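Local coordinates for TfuB1 (Thermobifida fusca, PDB 6JX3), which binds the leader peptide of a lasso peptide precursor as the peptide-recognition component of the biosynthetic pathway, at residues T48-L51 with I52-L56; A66-L69 with T70-E74; T89-E93 with N94-L98. All coordinates share one frame; numbering follows the deposited sequence. Where two conformers were deposited one is given.

Overall arrangement
The three contacts follow one another along the chain, each on its own helix: interaction 1 within helix 47-57, interaction 2 at the end of helix 62-72, and interaction 3 where helix 77-93 gives way to loop 94-98. Interaction 1 lies nearest the centre of the chain and touches both others, with Leu51 CD2 3.3 Å from Phe68 CE2 and Val53 CG2 3.5 Å from Leu91 CD1. Interactions 2 and 3 lie on opposite sides of that centre, about 23 Å apart between centres, and do not meet. The helices follow a three-stranded antiparallel sheet, consistent with a PqqD-like member of the helix-turn-helix clan. All three reach the bound peptide, consistent with a shared leader-binding surface.

Interaction 1: residues T48-L51 with I52-L56; sequences TAAL and IVQRL
Ile52, Val53, Gln54 and Arg55 each give their backbone N-H to the carbonyl oxygen four residues earlier, and angles of 155° to 168° at the hydrogen establish regular alpha-helix. This is part of helix 47-57, which packs against both other helices of the PqqD-like fold. On the peptide-facing side, Thr48 and Ile52 meet methyl to methyl at an oblique angle, Thr48 CG2 lying 4.0 Å from Ile52 CD1 in one of the two conformers of the threonine. A chi1 of -66° sets Ile52 CG1 beside its own backbone N, which brings CG1 back to 3.2 Å from Thr48 O. Thr48 OG1 is engaged elsewhere, hydrogen-bonded to the backbone of the bound peptide, whose apolar side chains also pack on Thr48 and Ile52. Around the helix, Val53 CG2 comes within 3.3 Å of Ala49 O, while the Val53 side chain meets Leu91 of helix 77-93 and Met32 of strand 32-36. Leu51 and Arg55 face helix 62-72, where both touch Phe68. Their own side chains meet loosely, Leu51 CD1 4.4 Å from Arg55 CD; Arg55 lies closer to the backbone, its CG 3.5 Å from Leu51 O.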
ATOM      1  N   THR A  48      -1.996  -0.444  -7.921  1.00 18.54           N
ATOM      2  CA  THR A  48      -3.002  -1.116  -7.104  0.52 18.04           C
ATOM      3  C   THR A  48      -2.678  -0.988  -5.624  1.00 15.34           C
ATOM      4  O   THR A  48      -3.559  -0.731  -4.802  1.00 17.65           O
ATOM      5  CB  THR A  48      -3.090  -2.585  -7.502  0.52 21.22           C
ATOM      6  OG1 THR A  48      -3.279  -2.680  -8.919  0.52 21.15           O
ATOM      7  CG2 THR A  48      -4.242  -3.264  -6.782  0.52 18.17           C
ATOM      8  N   ALA A  49      -1.407  -1.185  -5.267  1.00 15.59           N
ATOM      9  CA  ALA A  49      -1.022  -1.027  -3.866  1.00 14.31           C
ATOM     10  C   ALA A  49      -1.304   0.388  -3.383  1.00 16.01           C
ATOM     11  O   ALA A  49      -1.806   0.587  -2.270  1.00 15.20           O
ATOM     12  CB  ALA A  49       0.461  -1.372  -3.675  1.00 13.44           C
ATOM     13  N   ALA A  50      -1.013   1.387  -4.220  1.00 14.31           N
ATOM     14  CA  ALA A  50      -1.258   2.772  -3.827  1.00 15.32           C
ATOM     15  C   ALA A  50      -2.741   3.024  -3.623  1.00 15.50           C
ATOM     16  O   ALA A  50      -3.139   3.707  -2.673  1.00 17.45           O
ATOM     17  CB  ALA A  50      -0.698   3.722  -4.883  1.00 17.32           C
ATOM     18  N   LEU A  51      -3.568   2.477  -4.517  1.00 15.60           N
ATOM     19  CA  LEU A  51      -5.014   2.637  -4.421  1.00 18.93           C
ATOM     20  C   LEU A  51      -5.542   2.023  -3.135  1.00 16.93           C
ATOM     21  O   LEU A  51      -6.371   2.624  -2.440  1.00 17.58           O
ATOM     22  CB  LEU A  51      -5.650   1.974  -5.640  1.00 22.04           C
ATOM     23  CG  LEU A  51      -7.133   2.015  -5.963  1.00 39.54           C
ATOM     24  CD1 LEU A  51      -7.723   3.393  -5.725  1.00 39.42           C
ATOM     25  CD2 LEU A  51      -7.273   1.608  -7.421  1.00 40.10           C
ATOM     26  N   ILE A  52      -5.047   0.836  -2.788  1.00 15.31           N
ATOM     27  CA  ILE A  52      -5.480   0.178  -1.563  1.00 11.99           C
ATOM     28  C   ILE A  52      -5.083   1.002  -0.349  1.00 13.21           C
ATOM     29  O   ILE A  52      -5.898   1.244   0.551  1.00 15.18           O
ATOM     30  CB  ILE A  52      -4.898  -1.244  -1.482  1.00 13.06           C
ATOM     31  CG1 ILE A  52      -5.475  -2.119  -2.597  1.00 16.15           C
ATOM     32  CG2 ILE A  52      -5.176  -1.846  -0.103  1.00 14.24           C
ATOM     33  CD1 ILE A  52      -4.727  -3.431  -2.794  1.00 17.97           C
ATOM     34  N   VAL A  53      -3.816   1.428  -0.292  1.00 12.69           N
ATOM     35  CA  VAL A  53      -3.355   2.176   0.872  1.00 12.94           C
ATOM     36  C   VAL A  53      -4.132   3.483   1.006  1.00 13.55           C
ATOM     37  O   VAL A  53      -4.540   3.865   2.108  1.00 15.40           O
ATOM     38  CB  VAL A  53      -1.844   2.428   0.793  1.00 13.17           C
ATOM     39  CG1 VAL A  53      -1.418   3.415   1.881  1.00 16.90           C
ATOM     40  CG2 VAL A  53      -1.090   1.103   0.950  1.00 12.78           C
ATOM     41  N   GLN A  54      -4.337   4.189  -0.110  1.00 13.27           N
ATOM     42  CA  GLN A  54      -5.089   5.439  -0.049  1.00 15.32           C
ATOM     43  C   GLN A  54      -6.497   5.216   0.495  1.00 14.27           C
ATOM     44  O   GLN A  54      -6.981   5.998   1.316  1.00 17.94           O
ATOM     45  CB  GLN A  54      -5.145   6.091  -1.431  1.00 21.81           C
ATOM     46  CG  GLN A  54      -3.828   6.729  -1.837  1.00 24.17           C
ATOM     47  CD  GLN A  54      -3.663   6.823  -3.343  1.00 42.03           C
ATOM     48  OE1 GLN A  54      -4.584   6.510  -4.103  1.00 40.09           O
ATOM     49  NE2 GLN A  54      -2.482   7.246  -3.783  1.00 36.82           N
ATOM     50  N   ARG A  55      -7.163   4.138   0.073  1.00 14.39           N
ATOM     51  CA  ARG A  55      -8.522   3.916   0.556  0.96 11.29           C
ATOM     52  C   ARG A  55      -8.527   3.469   2.010  1.00 16.82           C
ATOM     53  O   ARG A  55      -9.413   3.862   2.777  1.00 17.15           O
ATOM     54  CB  ARG A  55      -9.235   2.898  -0.331  1.00 15.68           C
ATOM     55  CG  ARG A  55      -9.657   3.484  -1.674  1.00 24.17           C
ATOM     56  CD  ARG A  55     -10.569   2.536  -2.425  0.73 24.15           C
ATOM     57  NE  ARG A  55     -11.644   2.069  -1.557  0.20 25.17           N
ATOM     58  CZ  ARG A  55     -12.919   2.416  -1.687  0.46 31.47           C
ATOM     59  NH1 ARG A  55     -13.300   3.237  -2.662  0.95 35.40           N
ATOM     60  NH2 ARG A  55     -13.813   1.939  -0.837  1.00 33.24           N
ATOM     61  N   LEU A  56      -7.533   2.674   2.421  1.00 14.20           N
ATOM     62  CA  LEU A  56      -7.442   2.322   3.836  1.00 15.85           C
ATOM     63  C   LEU A  56      -7.199   3.559   4.696  1.00 17.26           C
ATOM     64  O   LEU A  56      -7.782   3.695   5.777  1.00 16.36           O
ATOM     65  CB  LEU A  56      -6.345   1.281   4.053  1.00 16.23           C
ATOM     66  CG  LEU A  56      -6.647  -0.100   3.469  1.00 13.98           C
ATOM     67  CD1 LEU A  56      -5.453  -1.018   3.696  1.00 14.51           C
ATOM     68  CD2 LEU A  56      -7.906  -0.716   4.070  1.00 16.46           C
TER

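Interaction 2: residues A66-L69 with T70-E74; sequences AQFL and TSEYE
Phe68 and Glu72, one turn apart, form the tightest side-chain contact here: Glu72 CG is 3.3 Å from Phe68 CE1, and Glu72 CB stands over one face of the ring, offset toward its rim. The Glu72 chain bends at chi2 (-55°), and the planes of carboxylate and ring are nearly parallel, 19° apart. Glu72 is a zinc ligand seen in crystals of this protein, and a bound zinc ion lies about 3 Å from its side chain. Next along the helix, Leu69 CD2 meets Tyr73 CD1 at 4.0 Å. Tyr73 also comes to Phe68, its CE1 4.2 Å from Phe68 CE2, and Leu69 O lies at the edge of the tyrosine ring, in its plane.

The backbone that carries these groups is a helix coming to its end. Leu69 O takes two donors, Tyr73 N at 2.8 Å and Glu72 N at 3.3 Å, the latter 72° out of the carbonyl plane; Tyr73 is the first residue to leave helical torsions. Two hydroxyls turn back onto the preceding turn: Thr70 OG1, in one of its two conformers, donates to Gln67 O at 3.0 Å, and Ser71 OG to Phe68 O at 2.9 Å. Gln67 O also receives Ser71 N, from the same face of its plane as Thr70 OG1, so in that conformer two donors grip this one oxygen.

Farther out, the bound peptide reaches this helix end, where basic side chains of the peptide hydrogen-bond to Thr70 O and to Tyr73 O. Ala66 touches Glu81 and Ile84 of helix 77-93, and Gln67 and Thr70 touch Arg77 of the same helix. Leu69 touches Ile52 and Tyr73 touches Leu51 of helix 47-57, on which Phe68 also packs, so the end of helix 62-72 has both other helices as neighbours.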
ATOM      1  N   ALA A  66     -11.909  -4.358  -1.006  1.00 13.69           N
ATOM      2  CA  ALA A  66     -12.108  -5.530  -1.852  1.00 16.13           C
ATOM      3  C   ALA A  66     -13.289  -5.320  -2.790  1.00 17.64           C
ATOM      4  O   ALA A  66     -13.215  -5.652  -3.979  1.00 16.84           O
ATOM      5  CB  ALA A  66     -12.314  -6.781  -0.995  1.00 15.08           C
ATOM      6  N   GLN A  67     -14.378  -4.751  -2.269  1.00 18.18           N
ATOM      7  CA  GLN A  67     -15.551  -4.481  -3.098  1.00 19.58           C
ATOM      8  C   GLN A  67     -15.209  -3.508  -4.211  1.00 20.78           C
ATOM      9  O   GLN A  67     -15.626  -3.687  -5.361  1.00 21.35           O
ATOM     10  CB  GLN A  67     -16.680  -3.922  -2.232  1.00 19.28           C
ATOM     11  CG  GLN A  67     -18.019  -3.763  -2.955  1.00 25.48           C
ATOM     12  CD  GLN A  67     -18.457  -5.026  -3.673  1.00 41.22           C
ATOM     13  OE1 GLN A  67     -18.404  -6.125  -3.116  1.00 47.10           O
ATOM     14  NE2 GLN A  67     -18.883  -4.877  -4.925  1.00 50.53           N
ATOM     15  N   PHE A  68     -14.444  -2.471  -3.883  1.00 16.22           N
ATOM     16  CA  PHE A  68     -13.999  -1.528  -4.898  1.00 20.51           C
ATOM     17  C   PHE A  68     -13.168  -2.232  -5.960  1.00 21.43           C
ATOM     18  O   PHE A  68     -13.425  -2.090  -7.162  1.00 21.87           O
ATOM     19  CB  PHE A  68     -13.198  -0.405  -4.243  1.00 19.11           C
ATOM     20  CG  PHE A  68     -12.356   0.367  -5.206  1.00 26.38           C
ATOM     21  CD1 PHE A  68     -12.905   1.368  -5.982  1.00 41.55           C
ATOM     22  CD2 PHE A  68     -11.017   0.079  -5.339  1.00 29.35           C
ATOM     23  CE1 PHE A  68     -12.124   2.068  -6.873  1.00 37.79           C
ATOM     24  CE2 PHE A  68     -10.242   0.762  -6.233  1.00 35.80           C
ATOM     25  CZ  PHE A  68     -10.792   1.758  -6.999  1.00 33.43           C
ATOM     26  N   LEU A  69     -12.177  -3.023  -5.533  1.00 17.91           N
ATOM     27  CA  LEU A  69     -11.299  -3.659  -6.509  1.00 16.01           C
ATOM     28  C   LEU A  69     -12.086  -4.550  -7.461  1.00 17.21           C
ATOM     29  O   LEU A  69     -11.838  -4.536  -8.667  1.00 19.79           O
ATOM     30  CB  LEU A  69     -10.205  -4.463  -5.808  1.00 17.22           C
ATOM     31  CG  LEU A  69      -9.133  -3.648  -5.083  1.00 15.16           C
ATOM     32  CD1 LEU A  69      -8.160  -4.596  -4.437  1.00 17.59           C
ATOM     33  CD2 LEU A  69      -8.398  -2.728  -6.065  1.00 21.09           C
ATOM     34  N   THR A  70     -13.035  -5.335  -6.941  1.00 18.65           N
ATOM     35  CA  THR A  70     -13.785  -6.226  -7.821  0.63 23.36           C
ATOM     36  C   THR A  70     -14.703  -5.456  -8.751  1.00 26.02           C
ATOM     37  O   THR A  70     -14.973  -5.914  -9.868  1.00 27.20           O
ATOM     38  CB  THR A  70     -14.594  -7.240  -7.015  0.63 23.50           C
ATOM     39  OG1 THR A  70     -15.649  -6.580  -6.296  0.63 21.74           O
ATOM     40  CG2 THR A  70     -13.691  -7.927  -6.056  0.63 24.12           C
ATOM     41  N   SER A  71     -15.177  -4.287  -8.328  1.00 24.72           N
ATOM     42  CA  SER A  71     -16.064  -3.517  -9.184  1.00 26.85           C
ATOM     43  C   SER A  71     -15.307  -2.746 -10.250  1.00 28.55           C
ATOM     44  O   SER A  71     -15.889  -2.403 -11.286  1.00 33.21           O
ATOM     45  CB  SER A  71     -16.905  -2.561  -8.336  1.00 28.44           C
ATOM     46  OG  SER A  71     -16.137  -1.443  -7.929  1.00 30.86           O
ATOM     47  N   GLU A  72     -14.017  -2.490 -10.037  1.00 24.06           N
ATOM     48  CA  GLU A  72     -13.223  -1.664 -10.932  1.00 25.99           C
ATOM     49  C   GLU A  72     -12.234  -2.446 -11.771  1.00 27.10           C
ATOM     50  O   GLU A  72     -11.848  -1.973 -12.845  1.00 24.36           O
ATOM     51  CB  GLU A  72     -12.455  -0.613 -10.130  1.00 29.25           C
ATOM     52  CG  GLU A  72     -13.366   0.420  -9.509  1.00 39.81           C
ATOM     53  CD  GLU A  72     -14.248   1.089 -10.539  1.00 42.41           C
ATOM     54  OE1 GLU A  72     -13.697   1.611 -11.531  1.00 39.06           O
ATOM     55  OE2 GLU A  72     -15.487   1.083 -10.359  1.00 46.89           O
ATOM     56  N   TYR A  73     -11.810  -3.616 -11.299  1.00 19.97           N
ATOM     57  CA  TYR A  73     -10.751  -4.378 -11.939  1.00 16.84           C
ATOM     58  C   TYR A  73     -11.201  -5.806 -12.174  1.00 16.83           C
ATOM     59  O   TYR A  73     -12.129  -6.313 -11.536  1.00 19.17           O
ATOM     60  CB  TYR A  73      -9.471  -4.418 -11.102  1.00 17.96           C
ATOM     61  CG  TYR A  73      -8.832  -3.079 -10.906  1.00 20.78           C
ATOM     62  CD1 TYR A  73      -9.280  -2.213  -9.918  1.00 26.94           C
ATOM     63  CD2 TYR A  73      -7.794  -2.674 -11.715  1.00 24.08           C
ATOM     64  CE1 TYR A  73      -8.696  -0.977  -9.748  1.00 28.62           C
ATOM     65  CE2 TYR A  73      -7.199  -1.445 -11.550  1.00 30.04           C
ATOM     66  CZ  TYR A  73      -7.652  -0.601 -10.569  1.00 34.38           C
ATOM     67  OH  TYR A  73      -7.051   0.624 -10.421  1.00 37.35           O
ATOM     68  N   GLU A  74     -10.490  -6.466 -13.086  1.00 19.76           N
ATOM     69  CA  GLU A  74     -10.751  -7.867 -13.395  1.00 19.67           C
ATOM     70  C   GLU A  74     -10.083  -8.744 -12.340  1.00 16.82           C
ATOM     71  O   GLU A  74      -9.030  -9.353 -12.548  1.00 21.11           O
ATOM     72  CB  GLU A  74     -10.259  -8.181 -14.795  1.00 22.95           C
ATOM     73  CG  GLU A  74     -11.040  -7.407 -15.812  1.00 19.59           C
ATOM     74  CD  GLU A  74     -10.439  -7.514 -17.183  1.00 28.04           C
ATOM     75  OE1 GLU A  74      -9.219  -7.779 -17.275  1.00 31.57           O
ATOM     76  OE2 GLU A  74     -11.190  -7.319 -18.152  1.00 29.79           O
TER

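Interaction 3: residues T89-E93 with N94-L98; sequences TSLKE and NGMAL
Lys92 lies alongside the chain that folds back after the helix, and its side chain can be followed outward from CB, 4.0 Å from Ala97 O. CG meets the Ala97 methyl, with Lys92 CG 3.8 Å from Ala97 CB. The chain then runs extended past Leu98, CD and CE both approaching Leu98 O; the closer is Lys92 CE, at 3.3 Å, and NZ continues beyond that oxygen. A water donates to Lys92 O and sits unusually close to Ala97 O. On the buried side Leu91 CD2 touches Met96 CE at 3.8 Å, a contact that the bend of Met96 at chi3 (-79°) makes possible by turning CE back, and Leu91 CB packs on Ala97 CB at 3.9 Å. Asn94 CB lies 3.4 Å from Ser90 O, and the side chain packs against Trp43 of strand 41-45 and an apolar side chain of the bound peptide. Cut back to an alanine, this residue would keep only CB and would probably leave a gap between the helix end and those two partners. The backbone bonds identify the helix ending: Met96 N to Leu91 O at 2.8 Å, Gly95 N to Lys92 O at 3.1 Å, and Gly95 at positive phi (84°) as the C-prime residue, together a Schellman motif.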
ATOM      1  N   THR A  89      -0.199  -6.910   5.458  1.00 13.34           N
ATOM      2  CA  THR A  89       0.806  -7.656   6.198  1.00 15.02           C
ATOM      3  C   THR A  89       2.210  -7.210   5.814  1.00 15.39           C
ATOM      4  O   THR A  89       3.077  -7.040   6.685  1.00 16.57           O
ATOM      5  CB  THR A  89       0.614  -9.154   5.952  1.00 18.21           C
ATOM      6  OG1 THR A  89      -0.603  -9.576   6.587  1.00 16.71           O
ATOM      7  CG2 THR A  89       1.802  -9.959   6.497  1.00 22.06           C
ATOM      8  N   SER A  90       2.443  -6.972   4.515  1.00 14.46           N
ATOM      9  CA  SER A  90       3.775  -6.555   4.080  1.00 16.14           C
ATOM     10  C   SER A  90       4.089  -5.144   4.562  1.00 17.78           C
ATOM     11  O   SER A  90       5.231  -4.842   4.937  1.00 18.67           O
ATOM     12  CB  SER A  90       3.887  -6.641   2.561  1.00 17.79           C
ATOM     13  OG  SER A  90       5.194  -6.281   2.128  1.00 23.44           O
ATOM     14  N   LEU A  91       3.083  -4.268   4.569  1.00 13.00           N
ATOM     15  CA  LEU A  91       3.303  -2.922   5.084  1.00 14.33           C
ATOM     16  C   LEU A  91       3.641  -2.947   6.565  1.00 16.76           C
ATOM     17  O   LEU A  91       4.472  -2.158   7.028  1.00 16.91           O
ATOM     18  CB  LEU A  91       2.076  -2.055   4.825  1.00 14.09           C
ATOM     19  CG  LEU A  91       1.876  -1.778   3.337  1.00 15.04           C
ATOM     20  CD1 LEU A  91       0.493  -1.172   3.132  1.00 15.60           C
ATOM     21  CD2 LEU A  91       2.962  -0.840   2.831  1.00 21.64           C
ATOM     22  N   LYS A  92       3.018  -3.853   7.328  1.00 14.78           N
ATOM     23  CA  LYS A  92       3.373  -3.973   8.738  1.00 14.88           C
ATOM     24  C   LYS A  92       4.742  -4.618   8.901  1.00 18.28           C
ATOM     25  O   LYS A  92       5.562  -4.152   9.705  1.00 20.03           O
ATOM     26  CB  LYS A  92       2.303  -4.769   9.481  1.00 15.40           C
ATOM     27  CG  LYS A  92       0.992  -4.029   9.575  1.00 14.14           C
ATOM     28  CD  LYS A  92      -0.160  -4.942  10.010  1.00 20.30           C
ATOM     29  CE  LYS A  92      -1.446  -4.126  10.154  1.00 20.05           C
ATOM     30  NZ  LYS A  92      -2.622  -4.995  10.487  1.00 25.16           N
ATOM     31  N   GLU A  93       5.005  -5.680   8.131  1.00 14.50           N
ATOM     32  CA  GLU A  93       6.288  -6.377   8.182  1.00 18.23           C
ATOM     33  C   GLU A  93       7.440  -5.409   7.966  1.00 21.38           C
ATOM     34  O   GLU A  93       8.456  -5.445   8.678  1.00 20.85           O
ATOM     35  CB  GLU A  93       6.316  -7.478   7.115  1.00 19.44           C
ATOM     36  CG  GLU A  93       7.715  -8.005   6.792  1.00 24.41           C
ATOM     37  CD  GLU A  93       8.312  -8.769   7.957  1.00 21.99           C
ATOM     38  OE1 GLU A  93       7.534  -9.145   8.860  1.00 23.02           O
ATOM     39  OE2 GLU A  93       9.551  -8.995   7.963  1.00 23.41           O
ATOM     40  N   ASN A  94       7.296  -4.535   6.986  1.00 17.77           N
ATOM     41  CA  ASN A  94       8.390  -3.680   6.562  1.00 16.87           C
ATOM     42  C   ASN A  94       8.398  -2.337   7.275  1.00 18.64           C
ATOM     43  O   ASN A  94       9.190  -1.459   6.912  1.00 24.73           O
ATOM     44  CB  ASN A  94       8.339  -3.511   5.051  1.00 18.91           C
ATOM     45  CG  ASN A  94       8.671  -4.794   4.332  1.00 33.07           C
ATOM     46  OD1 ASN A  94       7.803  -5.442   3.745  1.00 32.80           O
ATOM     47  ND2 ASN A  94       9.932  -5.197   4.414  1.00 27.69           N
ATOM     48  N   GLY A  95       7.563  -2.172   8.294  1.00 17.08           N
ATOM     49  CA  GLY A  95       7.666  -1.011   9.158  1.00 18.37           C
ATOM     50  C   GLY A  95       6.981   0.233   8.660  1.00 19.46           C
ATOM     51  O   GLY A  95       7.281   1.324   9.147  1.00 18.18           O
ATOM     52  N   MET A  96       6.059   0.110   7.706  1.00 12.03           N
ATOM     53  CA  MET A  96       5.332   1.281   7.244  1.00 13.39           C
ATOM     54  C   MET A  96       3.995   1.460   7.940  1.00 14.96           C
ATOM     55  O   MET A  96       3.534   2.593   8.093  1.00 15.99           O
ATOM     56  CB  MET A  96       5.118   1.195   5.733  1.00 15.64           C
ATOM     57  CG  MET A  96       6.367   1.588   4.963  1.00 17.90           C
ATOM     58  SD  MET A  96       6.280   1.031   3.265  1.00 26.15           S
ATOM     59  CE  MET A  96       6.701  -0.695   3.478  1.00 22.25           C
ATOM     60  N   ALA A  97       3.376   0.369   8.373  1.00 14.19           N
ATOM     61  CA  ALA A  97       2.063   0.407   8.998  1.00 17.29           C
ATOM     62  C   ALA A  97       2.138  -0.101  10.431  1.00 16.67           C
ATOM     63  O   ALA A  97       2.890  -1.036  10.734  1.00 18.38           O
ATOM     64  CB  ALA A  97       1.050  -0.438   8.222  1.00 16.26           C
ATOM     65  N   LEU A  98       1.323   0.502  11.296  1.00 16.61           N
ATOM     66  CA  LEU A  98       1.234   0.070  12.684  1.00 17.21           C
ATOM     67  C   LEU A  98       0.483  -1.258  12.772  1.00 23.12           C
ATOM     68  O   LEU A  98      -0.421  -1.520  11.977  1.00 22.19           O
ATOM     69  CB  LEU A  98       0.508   1.124  13.509  1.00 19.75           C
ATOM     70  CG  LEU A  98       1.295   2.395  13.832  1.00 20.45           C
ATOM     71  CD1 LEU A  98       0.339   3.433  14.392  1.00 24.01           C
ATOM     72  CD2 LEU A  98       2.401   2.090  14.833  1.00 18.66           C
TER
HETATM   73  O   HOH W   1       5.268  -1.714  10.874  1.00 29.31           O